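Local coordinates for protein endo-beta-1,4-glucanase (cellulase B) (Bacillus halodurans, PDB 4V2X) that hydrolyses beta-1,4-glucan chains as a three-module family 5 glycoside hydrolase, its catalytic barrel joined to an Ig-like module and a family 46 carbohydrate-binding module, at residues I332-K337 with D373-D378; V390-F395 with T408-L413; G458-V463 with F475-Y480. All blocks are in the same frame, centred on the assembly; numbering follows the deposited sequence. Where two conformers were deposited one is given.

Contact 1 of 3, residues I332-K337 with D373-D378; sequences IQQGEK and DQELFD
Gln334, in the first turn of helix 334-350, reaches across to Asp373 and Glu375 at the start of helix 374-385. Two neighbouring helices of the outer layer of the (beta/alpha)8 barrel of the family 5 catalytic module meet at their N-termini. The amide nitrogen of Gln334 gives both hydrogens to carboxylates. Gln334 NE2 donates to Asp373 OD2 at 2.8 Å, on its syn lone pair, with amide and carboxylate nearly coplanar. Gln334 NE2 also donates to Glu375 OE1 at 2.9 Å, on the anti side and 31° out of that carboxylate plane. The bend of Gln334 at chi2 (68°) turns the amide oxygen toward its own helix. There Gln334 OE1 accepts from Lys337 NZ at 2.9 Å, in the carbonyl plane. Lys337 NZ also donates to Thr329 O. The salt bridge from Lys337 NZ to Asp373 OD2 is long, 3.8 Å. Replacing Gln334 by an alanine would probably leave both carboxylates without this shared donor and Lys337 without one acceptor. Each helix has its N-cap: Gln333 OE1 accepts from Glu336 N and weakly from Gly335 N, and Asp373 OD1 from Leu376 N. One water accepts from Lys337 NZ and donates to Asp373 OD2, 2.8 Å from each.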
loop_
_atom_site.group_PDB
_atom_site.type_symbol
_atom_site.label_atom_id
_atom_site.label_comp_id
_atom_site.label_asym_id
_atom_site.label_seq_id
_atom_site.Cartn_x
_atom_site.Cartn_y
_atom_site.Cartn_z
ATOM N N ILE A 332 9.629 -36.055 14.580
ATOM C CA ILE A 332 8.473 -36.401 13.753
ATOM C C ILE A 332 8.546 -37.900 13.456
ATOM O O ILE A 332 9.579 -38.402 13.006
ATOM C CB ILE A 332 8.477 -35.631 12.412
ATOM C CG1 ILE A 332 8.688 -34.120 12.621
ATOM C CG2 ILE A 332 7.201 -35.903 11.631
ATOM C CD1 ILE A 332 7.603 -33.446 13.434
ATOM N N GLN A 333 7.451 -38.612 13.704
ATOM C CA GLN A 333 7.432 -40.057 13.477
ATOM C C GLN A 333 7.772 -40.317 12.011
ATOM O O GLN A 333 7.279 -39.624 11.117
ATOM C CB GLN A 333 6.067 -40.641 13.842
ATOM C CG GLN A 333 6.087 -42.136 14.098
ATOM C CD GLN A 333 6.118 -42.973 12.833
ATOM O OE1 GLN A 333 5.618 -42.564 11.784
ATOM N NE2 GLN A 333 6.675 -44.175 12.940
ATOM N N GLN A 334 8.627 -41.304 11.769
ATOM C CA GLN A 334 9.225 -41.481 10.439
ATOM C C GLN A 334 8.217 -41.666 9.297
ATOM O O GLN A 334 8.353 -41.034 8.249
ATOM C CB GLN A 334 10.207 -42.654 10.461
ATOM C CG GLN A 334 10.951 -42.889 9.155
ATOM C CD GLN A 334 11.937 -41.792 8.798
ATOM O OE1 GLN A 334 12.065 -40.788 9.502
ATOM N NE2 GLN A 334 12.642 -41.982 7.687
ATOM N N GLY A 335 7.228 -42.539 9.482
ATOM C CA GLY A 335 6.208 -42.751 8.460
ATOM C C GLY A 335 5.411 -41.495 8.174
ATOM O O GLY A 335 5.115 -41.168 7.022
ATOM N N GLU A 336 5.081 -40.772 9.236
ATOM C CA GLU A 336 4.296 -39.543 9.105
ATOM C C GLU A 336 5.125 -38.452 8.419
ATOM O O GLU A 336 4.609 -37.671 7.626
ATOM C CB GLU A 336 3.784 -39.106 10.481
ATOM C CG GLU A 336 2.982 -40.195 11.192
ATOM C CD GLU A 336 1.778 -40.678 10.389
ATOM O OE1 GLU A 336 0.987 -39.830 9.920
ATOM O OE2 GLU A 336 1.612 -41.909 10.229
ATOM N N LYS A 337 6.417 -38.424 8.723
ATOM C CA LYS A 337 7.359 -37.521 8.073
ATOM C C LYS A 337 7.386 -37.779 6.573
ATOM O O LYS A 337 7.317 -36.849 5.767
ATOM C CB LYS A 337 8.756 -37.733 8.668
ATOM C CG LYS A 337 9.848 -36.870 8.073
ATOM C CD LYS A 337 11.233 -37.422 8.376
ATOM C CE LYS A 337 11.490 -37.533 9.870
ATOM N NZ LYS A 337 12.840 -38.107 10.123
ATOM N N ASP A 373 19.379 -39.836 6.224
ATOM C CA ASP A 373 18.124 -40.593 6.148
ATOM C C ASP A 373 17.821 -40.901 4.686
ATOM O O ASP A 373 17.180 -40.115 3.978
ATOM C CB ASP A 373 16.984 -39.798 6.789
ATOM C CG ASP A 373 15.674 -40.580 6.843
ATOM O OD1 ASP A 373 15.585 -41.654 6.211
ATOM O OD2 ASP A 373 14.729 -40.128 7.530
ATOM N N GLN A 374 18.283 -42.065 4.243
ATOM C CA GLN A 374 18.111 -42.469 2.851
ATOM C C GLN A 374 16.638 -42.638 2.506
ATOM O O GLN A 374 16.239 -42.387 1.378
ATOM C CB GLN A 374 18.847 -43.772 2.563
ATOM C CG GLN A 374 18.933 -44.103 1.078
ATOM C CD GLN A 374 19.748 -43.089 0.303
ATOM O OE1 GLN A 374 20.834 -42.706 0.724
ATOM N NE2 GLN A 374 19.234 -42.654 -0.841
ATOM N N GLU A 375 15.839 -43.079 3.475
ATOM C CA GLU A 375 14.407 -43.262 3.265
ATOM C C GLU A 375 13.740 -41.929 2.928
ATOM O O GLU A 375 12.919 -41.841 2.012
ATOM C CB GLU A 375 13.783 -43.884 4.507
ATOM C CG GLU A 375 12.412 -44.493 4.305
ATOM C CD GLU A 375 11.887 -45.149 5.567
ATOM O OE1 GLU A 375 12.275 -44.709 6.665
ATOM O OE2 GLU A 375 11.069 -46.096 5.454
ATOM N N LEU A 376 14.115 -40.878 3.644
ATOM C CA LEU A 376 13.567 -39.558 3.363
ATOM C C LEU A 376 13.993 -39.089 1.983
ATOM O O LEU A 376 13.164 -38.587 1.215
ATOM C CB LEU A 376 13.997 -38.542 4.421
ATOM C CG LEU A 376 13.512 -37.107 4.189
ATOM C CD1 LEU A 376 11.988 -37.038 4.185
ATOM C CD2 LEU A 376 14.112 -36.195 5.249
ATOM N N PHE A 377 15.279 -39.223 1.660
ATOM C CA PHE A 377 15.727 -38.807 0.346
ATOM C C PHE A 377 15.031 -39.585 -0.763
ATOM O O PHE A 377 14.596 -38.992 -1.749
ATOM C CB PHE A 377 17.233 -38.909 0.151
ATOM C CG PHE A 377 17.652 -38.477 -1.215
ATOM C CD1 PHE A 377 17.577 -37.133 -1.570
ATOM C CD2 PHE A 377 18.019 -39.404 -2.180
ATOM C CE1 PHE A 377 17.900 -36.723 -2.847
ATOM C CE2 PHE A 377 18.349 -38.996 -3.459
ATOM C CZ PHE A 377 18.292 -37.654 -3.792
ATOM N N ASP A 378 14.933 -40.906 -0.609
ATOM C CA ASP A 378 14.282 -41.744 -1.610
ATOM C C ASP A 378 12.843 -41.288 -1.851
ATOM O O ASP A 378 12.377 -41.292 -2.985
ATOM C CB ASP A 378 14.299 -43.222 -1.200
ATOM C CG ASP A 378 15.677 -43.867 -1.351
ATOM O OD1 ASP A 378 16.607 -43.236 -1.895
ATOM O OD2 ASP A 378 15.816 -45.024 -0.921
HETATM O O HOH W 1 14.923 -37.524 8.418
#

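Contact 2 of 3, residues V390-F395 with T408-L413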
loop_
_atom_site.group_PDB
_atom_site.type_symbol
_atom_site.label_atom_id
_atom_site.label_comp_id
_atom_site.label_asym_id
_atom_site.label_seq_id
_atom_site.Cartn_x
_atom_site.Cartn_y
_atom_site.Cartn_z
ATOM N N VAL A 390 1.646 -45.015 0.151
ATOM C CA VAL A 390 2.009 -44.949 1.562
ATOM C C VAL A 390 1.020 -45.790 2.354
ATOM O O VAL A 390 0.139 -46.428 1.776
ATOM C CB VAL A 390 2.048 -43.488 2.060
ATOM C CG1 VAL A 390 3.085 -42.697 1.276
ATOM C CG2 VAL A 390 0.686 -42.817 1.938
ATOM N N ALA A 391 1.159 -45.805 3.672
ATOM C CA ALA A 391 0.280 -46.611 4.509
ATOM C C ALA A 391 -0.028 -45.904 5.818
ATOM O O ALA A 391 0.602 -44.898 6.157
ATOM C CB ALA A 391 0.910 -47.977 4.768
ATOM N N GLU A 392 -1.012 -46.434 6.537
ATOM C CA GLU A 392 -1.423 -45.867 7.818
ATOM C C GLU A 392 -0.246 -45.674 8.772
ATOM O O GLU A 392 -0.217 -44.712 9.542
ATOM C CB GLU A 392 -2.514 -46.725 8.472
ATOM C CG GLU A 392 -2.090 -48.136 8.828
ATOM C CD GLU A 392 -3.194 -48.913 9.515
ATOM O OE1 GLU A 392 -4.078 -49.436 8.808
ATOM O OE2 GLU A 392 -3.171 -49.003 10.759
ATOM N N SER A 393 0.715 -46.596 8.718
ATOM C CA SER A 393 1.925 -46.521 9.530
ATOM C C SER A 393 3.088 -47.182 8.801
ATOM O O SER A 393 2.884 -47.952 7.869
ATOM C CB SER A 393 1.719 -47.225 10.880
ATOM O OG SER A 393 0.651 -46.656 11.626
ATOM N N ASN A 394 4.299 -46.906 9.266
ATOM C CA ASN A 394 5.493 -47.619 8.805
ATOM C C ASN A 394 5.937 -48.676 9.817
ATOM O O ASN A 394 7.124 -48.942 9.974
ATOM C CB ASN A 394 6.631 -46.641 8.520
ATOM C CG ASN A 394 7.209 -46.041 9.777
ATOM O OD1 ASN A 394 6.484 -45.742 10.719
ATOM N ND2 ASN A 394 8.531 -45.880 9.805
ATOM N N PHE A 395 4.978 -49.291 10.499
ATOM C CA PHE A 395 5.313 -50.290 11.507
ATOM C C PHE A 395 4.194 -51.285 11.682
ATOM O O PHE A 395 3.045 -50.998 11.361
ATOM C CB PHE A 395 5.647 -49.636 12.859
ATOM C CG PHE A 395 4.588 -48.686 13.369
ATOM C CD1 PHE A 395 3.400 -49.160 13.907
ATOM C CD2 PHE A 395 4.787 -47.315 13.319
ATOM C CE1 PHE A 395 2.427 -48.290 14.362
ATOM C CE2 PHE A 395 3.817 -46.434 13.792
ATOM C CZ PHE A 395 2.632 -46.923 14.308
ATOM N N THR A 408 -3.298 -56.562 9.290
ATOM C CA THR A 408 -3.932 -55.873 8.172
ATOM C C THR A 408 -3.721 -54.373 8.329
ATOM O O THR A 408 -4.019 -53.799 9.379
ATOM C CB THR A 408 -5.427 -56.215 8.055
ATOM O OG1 THR A 408 -5.566 -57.618 7.801
ATOM C CG2 THR A 408 -6.067 -55.442 6.908
ATOM N N VAL A 409 -3.194 -53.749 7.281
ATOM C CA VAL A 409 -2.915 -52.321 7.280
ATOM C C VAL A 409 -3.536 -51.680 6.044
ATOM O O VAL A 409 -3.629 -52.311 4.985
ATOM C CB VAL A 409 -1.394 -52.019 7.319
ATOM C CG1 VAL A 409 -0.810 -52.388 8.678
ATOM C CG2 VAL A 409 -0.642 -52.748 6.213
ATOM N N SER A 410 -3.960 -50.430 6.194
ATOM C CA SER A 410 -4.520 -49.657 5.093
ATOM C C SER A 410 -3.406 -48.960 4.330
ATOM O O SER A 410 -2.575 -48.282 4.928
ATOM C CB SER A 410 -5.510 -48.616 5.612
ATOM O OG SER A 410 -6.686 -49.250 6.087
ATOM N N LEU A 411 -3.407 -49.148 3.012
ATOM C CA LEU A 411 -2.519 -48.454 2.114
ATOM C C LEU A 411 -3.259 -47.289 1.491
ATOM O O LEU A 411 -4.479 -47.306 1.367
ATOM C CB LEU A 411 -2.069 -49.378 0.975
ATOM C CG LEU A 411 -1.387 -50.698 1.324
ATOM C CD1 LEU A 411 -1.012 -51.425 0.037
ATOM C CD2 LEU A 411 -0.168 -50.478 2.212
ATOM N N GLN A 412 -2.506 -46.267 1.115
ATOM C CA GLN A 412 -3.014 -45.208 0.263
ATOM C C GLN A 412 -2.226 -45.326 -1.040
ATOM O O GLN A 412 -1.078 -44.877 -1.126
ATOM C CB GLN A 412 -2.839 -43.848 0.937
ATOM C CG GLN A 412 -3.740 -43.636 2.154
ATOM C CD GLN A 412 -3.246 -44.323 3.418
ATOM O OE1 GLN A 412 -2.089 -44.171 3.815
ATOM N NE2 GLN A 412 -4.134 -45.070 4.072
ATOM N N LEU A 413 -2.835 -45.961 -2.038
ATOM C CA LEU A 413 -2.118 -46.330 -3.256
ATOM C C LEU A 413 -1.708 -45.144 -4.123
ATOM O O LEU A 413 -0.706 -45.227 -4.842
ATOM C CB LEU A 413 -2.928 -47.349 -4.072
ATOM C CG LEU A 413 -3.004 -48.746 -3.445
ATOM C CD1 LEU A 413 -3.994 -49.620 -4.200
ATOM C CD2 LEU A 413 -1.632 -49.409 -3.381
HETATM O O HOH W 2 -5.860 -51.086 9.830
#
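A short antiparallel edge pairing in the Ig-like module brings strand 390-391 against strand 407-412. Strand 390-391 is outermost in its four-stranded sheet. Val390 and Gln412 form the hydrogen-bonded pair, with Val390 N to Gln412 O at 3.0 Å and Gln412 N to Val390 O at 2.7 Å. Ala391 and Leu411 follow as the non-hydrogen-bonded pair. Ala391 CB meets Leu411 CD2 at 3.7 Å, on the face where Phe475 of the other sheet also packs on Ala391. On the opposite face the Gln412 side chain, in the conformer given, one of two, crosses Val390 at about a right angle. There the bend at chi2 (79°) brings Gln412 OE1 over the backbone of strand 390-391, 3.4 Å from Ala391 C. Beyond the bridges the backbone turns away, yet Glu392 prolongs the ladder. Glu392 N donates to Ser410 O at 2.9 Å. Its side chain then replaces a backbone acceptor. With chi1 at 63° the extended Glu392 side chain runs along strand 407-412 and puts OE1 at Ser410 N. Ser410 N donates to Glu392 OE1 at 2.8 Å, on the anti side of the carboxylate. A water also donates to this oxygen, 2.6 Å from Glu392 OE1, and weakly to Thr408 O.

Contact 3 of 3, residues G458-V463 with F475-Y480; sequences GTNGMV and FRVNTY
Gly458 opens the pairing of the beta hairpin formed by strands 458-467 and 473-480 in the Ig-like module. Gly458 N donates to Thr479 O at 2.8 Å, and Gly458 O accepts from Thr479 N. Its backbone angles (phi 100°, psi -160°) would press a CB against the preceding carbonyl oxygen, a strain that a residue without a side chain avoids. Thr459 faces Asn478 in a non-hydrogen-bonded pair. In one of the two conformers of Arg476, and so tentatively, Thr459 CG2 sits over one face of the guanidinium, offset toward the rim, and Thr459 OG1 accepts a weak bond from Arg476 NH2 at 3.2 Å. Asn460 comes next, and with Gly461 it faces Val477 in a classic beta bulge. Asn460 N donates to Val477 O at 2.7 Å. A chi1 of -52° carries the Asn460 amide to Thr479, whose side chain it crosses at about a right angle. Asn460 OD1 accepts from Thr479 OG1 at 2.6 Å, while Asn460 ND2 donates to Thr456 O. Gly461 O takes the other bulge bond, from Val477 N at 2.9 Å. Met462 pairs with Arg476. Val463 restores the regular pattern through two backbone bonds with Phe475. Val463 CG2 meets Val477 CG2 at 3.9 Å, and Val463 O lies at the edge of the Phe475 ring, near its plane. Val463, Phe475 and Val477 make one face largely apolar, with Thr479 at its end. The other face is mixed: Thr459 and Arg476 are exposed, beside Met462 and the buried Asn478. At the bulge, Asn460 OD1 takes the proton of the buried Thr479 hydroxyl within the hairpin.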
loop_
_atom_site.group_PDB
_atom_site.type_symbol
_atom_site.label_atom_id
_atom_site.label_comp_id
_atom_site.label_asym_id
_atom_site.label_seq_id
_atom_site.Cartn_x
_atom_site.Cartn_y
_atom_site.Cartn_z
ATOM N N GLY A 458 11.880 -54.721 20.336
ATOM C CA GLY A 458 12.322 -53.730 19.367
ATOM C C GLY A 458 12.108 -54.246 17.961
ATOM O O GLY A 458 11.324 -55.178 17.736
ATOM N N THR A 459 12.823 -53.656 17.013
ATOM C CA THR A 459 12.618 -53.973 15.604
ATOM C C THR A 459 13.278 -55.297 15.242
ATOM O O THR A 459 14.498 -55.430 15.333
ATOM C CB THR A 459 13.156 -52.849 14.696
ATOM O OG1 THR A 459 12.512 -51.612 15.036
ATOM C CG2 THR A 459 12.890 -53.172 13.228
ATOM N N ASN A 460 12.461 -56.261 14.819
ATOM C CA ASN A 460 12.917 -57.611 14.474
ATOM C C ASN A 460 13.307 -57.727 13.012
ATOM O O ASN A 460 14.180 -58.507 12.656
ATOM C CB ASN A 460 11.811 -58.642 14.747
ATOM C CG ASN A 460 11.245 -58.544 16.148
ATOM O OD1 ASN A 460 10.059 -58.241 16.330
ATOM N ND2 ASN A 460 12.089 -58.784 17.146
ATOM N N GLY A 461 12.638 -56.958 12.163
ATOM C CA GLY A 461 12.846 -57.056 10.732
ATOM C C GLY A 461 11.910 -56.125 10.011
ATOM O O GLY A 461 11.333 -55.222 10.623
ATOM N N MET A 462 11.738 -56.354 8.714
ATOM C CA MET A 462 10.982 -55.442 7.864
ATOM C C MET A 462 10.137 -56.184 6.844
ATOM O O MET A 462 10.571 -57.198 6.304
ATOM C CB MET A 462 11.953 -54.527 7.128
ATOM C CG MET A 462 11.301 -53.361 6.410
ATOM S SD MET A 462 12.566 -52.320 5.670
ATOM C CE MET A 462 13.770 -52.310 6.996
ATOM N N VAL A 463 8.933 -55.669 6.592
ATOM C CA VAL A 463 8.113 -56.097 5.470
ATOM C C VAL A 463 8.096 -54.899 4.522
ATOM O O VAL A 463 7.696 -53.803 4.913
ATOM C CB VAL A 463 6.684 -56.473 5.894
ATOM C CG1 VAL A 463 5.814 -56.697 4.670
ATOM C CG2 VAL A 463 6.712 -57.719 6.773
ATOM N N PHE A 475 7.591 -51.395 6.338
ATOM C CA PHE A 475 6.980 -51.653 7.636
ATOM C C PHE A 475 7.999 -52.274 8.576
ATOM O O PHE A 475 8.455 -53.401 8.349
ATOM C CB PHE A 475 5.805 -52.628 7.519
ATOM C CG PHE A 475 4.667 -52.129 6.679
ATOM C CD1 PHE A 475 3.721 -51.254 7.209
ATOM C CD2 PHE A 475 4.507 -52.573 5.374
ATOM C CE1 PHE A 475 2.668 -50.803 6.435
ATOM C CE2 PHE A 475 3.453 -52.130 4.601
ATOM C CZ PHE A 475 2.535 -51.239 5.133
ATOM N N ARG A 476 8.333 -51.552 9.639
ATOM C CA ARG A 476 9.222 -52.080 10.664
ATOM C C ARG A 476 8.403 -53.015 11.540
ATOM O O ARG A 476 7.350 -52.624 12.061
ATOM C CB ARG A 476 9.823 -50.947 11.493
ATOM C CG ARG A 476 10.680 -49.998 10.672
ATOM C CD ARG A 476 11.055 -48.752 11.457
ATOM N NE ARG A 476 12.016 -49.059 12.506
ATOM C CZ ARG A 476 13.314 -49.238 12.291
ATOM N NH1 ARG A 476 13.797 -49.133 11.064
ATOM N NH2 ARG A 476 14.125 -49.524 13.300
ATOM N N VAL A 477 8.861 -54.259 11.682
ATOM C CA VAL A 477 8.155 -55.246 12.484
ATOM C C VAL A 477 8.777 -55.241 13.877
ATOM O O VAL A 477 9.948 -55.587 14.036
ATOM C CB VAL A 477 8.213 -56.654 11.853
ATOM C CG1 VAL A 477 7.543 -57.680 12.761
ATOM C CG2 VAL A 477 7.565 -56.640 10.475
ATOM N N ASN A 478 7.987 -54.819 14.864
ATOM C CA ASN A 478 8.466 -54.534 16.214
ATOM C C ASN A 478 7.783 -55.398 17.252
ATOM O O ASN A 478 6.557 -55.479 17.278
ATOM C CB ASN A 478 8.195 -53.069 16.567
ATOM C CG ASN A 478 8.849 -52.102 15.599
ATOM O OD1 ASN A 478 9.913 -52.380 15.052
ATOM N ND2 ASN A 478 8.204 -50.957 15.371
ATOM N N THR A 479 8.570 -56.033 18.114
ATOM C CA THR A 479 8.013 -56.741 19.255
ATOM C C THR A 479 8.092 -55.835 20.473
ATOM O O THR A 479 9.122 -55.208 20.714
ATOM C CB THR A 479 8.773 -58.048 19.526
ATOM O OG1 THR A 479 8.663 -58.899 18.377
ATOM C CG2 THR A 479 8.202 -58.759 20.735
ATOM N N TYR A 480 6.999 -55.766 21.230
ATOM C CA TYR A 480 6.937 -54.905 22.408
ATOM C C TYR A 480 6.275 -55.597 23.600
ATOM O O TYR A 480 5.536 -56.578 23.448
ATOM C CB TYR A 480 6.181 -53.612 22.080
ATOM C CG TYR A 480 4.672 -53.779 22.002
ATOM C CD1 TYR A 480 4.072 -54.335 20.875
ATOM C CD2 TYR A 480 3.853 -53.404 23.058
ATOM C CE1 TYR A 480 2.701 -54.499 20.802
ATOM C CE2 TYR A 480 2.480 -53.562 22.990
ATOM C CZ TYR A 480 1.910 -54.106 21.853
ATOM O OH TYR A 480 0.543 -54.278 21.771
#

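Overall arrangement
The contacts follow one another along the chain, from catalytic to Ig-like module. Helix 374-385 of contact 1 leads to strand 390-391 of contact 2. These two, centres 14 Å apart, also touch: Gln333 NE2 probably hydrogen-bonds to Asn394 OD1 (2.7 Å). Contacts 2 and 3 lie in the module's two sheets, which pack where Ala391 CB lies 3.7 Å from Phe475 CZ. Arg476 N probably bonds to Asn394 O (2.9 Å), just before strand 395-399. Contacts 1 and 3 do not touch; their nearest atoms are about 6 Å apart. The Leu411 side chain is about 4 Å from that of Phe467, a known calcium ligand with none bound here, and about 13 Å from a bound calcium ion.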